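Local structure of kinetochore-associated protein NSL1 homolog (Homo sapiens, 5LSI) at residues C17-K20 against R21-T24. The protein forms part of the MIS12 complex, which is required for kinetochore formation and for normal chromosome alignment and segregation during mitosis. Numbering follows the deposited sequence.
Sequences CTSK and RAVT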
loop_
_atom_site.group_PDB
_atom_site.type_symbol
_atom_site.label_atom_id
_atom_site.label_comp_id
_atom_site.label_asym_id
_atom_site.label_seq_id
_atom_site.Cartn_x
_atom_site.Cartn_y
_atom_site.Cartn_z
ATOM N N CYS B 17 -1.690 9.610 8.947
ATOM C CA CYS B 17 -3.119 9.396 8.790
ATOM C C CYS B 17 -3.835 9.614 10.115
ATOM O O CYS B 17 -3.224 9.607 11.188
ATOM C CB CYS B 17 -3.408 7.989 8.260
ATOM S SG CYS B 17 -2.805 7.714 6.580
ATOM N N THR B 18 -5.150 9.809 10.025
ATOM C CA THR B 18 -5.984 10.076 11.189
ATOM C C THR B 18 -7.035 9.010 11.456
ATOM O O THR B 18 -7.438 8.848 12.608
ATOM C CB THR B 18 -6.700 11.427 11.040
ATOM O OG1 THR B 18 -7.619 11.363 9.943
ATOM C CG2 THR B 18 -5.698 12.540 10.788
ATOM N N SER B 19 -7.494 8.286 10.435
ATOM C CA SER B 19 -8.601 7.344 10.574
ATOM C C SER B 19 -8.125 5.935 10.242
ATOM O O SER B 19 -7.826 5.629 9.083
ATOM C CB SER B 19 -9.773 7.742 9.681
ATOM O OG SER B 19 -10.786 6.758 9.735
ATOM N N LYS B 20 -8.086 5.074 11.260
ATOM C CA LYS B 20 -7.731 3.676 11.048
ATOM C C LYS B 20 -8.777 2.958 10.202
ATOM O O LYS B 20 -8.436 2.112 9.367
ATOM C CB LYS B 20 -7.559 2.989 12.401
ATOM C CG LYS B 20 -6.779 1.693 12.379
ATOM C CD LYS B 20 -6.405 1.284 13.796
ATOM C CE LYS B 20 -5.834 -0.122 13.842
ATOM N NZ LYS B 20 -5.415 -0.499 15.220
ATOM N N ARG B 21 -10.058 3.279 10.400
ATOM C CA ARG B 21 -11.104 2.607 9.637
ATOM C C ARG B 21 -11.035 2.967 8.160
ATOM O O ARG B 21 -11.210 2.101 7.297
ATOM C CB ARG B 21 -12.481 2.955 10.197
ATOM C CG ARG B 21 -13.622 2.335 9.411
ATOM C CD ARG B 21 -14.971 2.851 9.887
ATOM N NE ARG B 21 -15.148 2.673 11.325
ATOM C CZ ARG B 21 -16.200 3.113 12.009
ATOM N NH1 ARG B 21 -17.178 3.760 11.385
ATOM N NH2 ARG B 21 -16.273 2.907 13.318
ATOM N N ALA B 22 -10.783 4.242 7.851
ATOM C CA ALA B 22 -10.716 4.669 6.455
ATOM C C ALA B 22 -9.558 4.000 5.719
ATOM O O ALA B 22 -9.674 3.673 4.531
ATOM C CB ALA B 22 -10.598 6.191 6.384
ATOM N N VAL B 23 -8.431 3.795 6.404
ATOM C CA VAL B 23 -7.322 3.065 5.794
ATOM C C VAL B 23 -7.722 1.619 5.532
ATOM O O VAL B 23 -7.433 1.063 4.463
ATOM C CB VAL B 23 -6.068 3.154 6.683
ATOM C CG1 VAL B 23 -4.949 2.277 6.124
ATOM C CG2 VAL B 23 -5.606 4.596 6.813
ATOM N N THR B 24 -8.400 0.992 6.499
ATOM C CA THR B 24 -8.853 -0.387 6.333
ATOM C C THR B 24 -9.785 -0.524 5.135
ATOM O O THR B 24 -9.707 -1.503 4.384
ATOM C CB THR B 24 -9.546 -0.863 7.612
ATOM O OG1 THR B 24 -8.572 -1.041 8.647
ATOM C CG2 THR B 24 -10.281 -2.176 7.385
#
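Lys20 O, the carbonyl of the first helical residue, is gripped twice by Thr24: the backbone N of Thr24 donates to Lys20 O at 3.1 Å, and Thr24 OG1 donates to the same Lys20 O at 3.2 Å. The two donors approach from opposite faces of the carbonyl plane, the hydroxyl tilted 33° out of it. Thr24 can fold back in this way because OG1 stands anti to its own carbonyl carbon (chi1 -71°), which turns the hydroxyl toward the preceding turn.

One residue earlier, Ser19 closes the start of the helix. Its OG accepts a nearly straight bond from Ala22 N, at 3.1 Å, so that an amide of the first turn, with no helical carbonyl ahead of it, gains an acceptor. Rotation of OG away from the Ser19 backbone N (chi1 175°) carries it over the turn, where it also lies against Ala22 CB. Replacing Ser19 with an alanine would probably leave the Ala22 amide without its side-chain acceptor and hold the helix start less firmly. Ser19 O receives a weak bond from Val23 N, and Val23 CG2 packs against that same oxygen at 3.3 Å.

On its apolar side, Val23 CG2 meets Cys17 SG at 4.2 Å; Cys17 also packs on Ile67 and Val23 on Ile65, both of strand 65-67. The extended Lys20 chain leads away to Trp72, with which it forms a cation-pi contact, and its NZ donates to Trp72 O and Ala75 O. The Ser19 OG bond to Ala22 N is a serine N-cap, set at the junction where strand 15-17 of the two-stranded parallel sheet passes into helix 20-35.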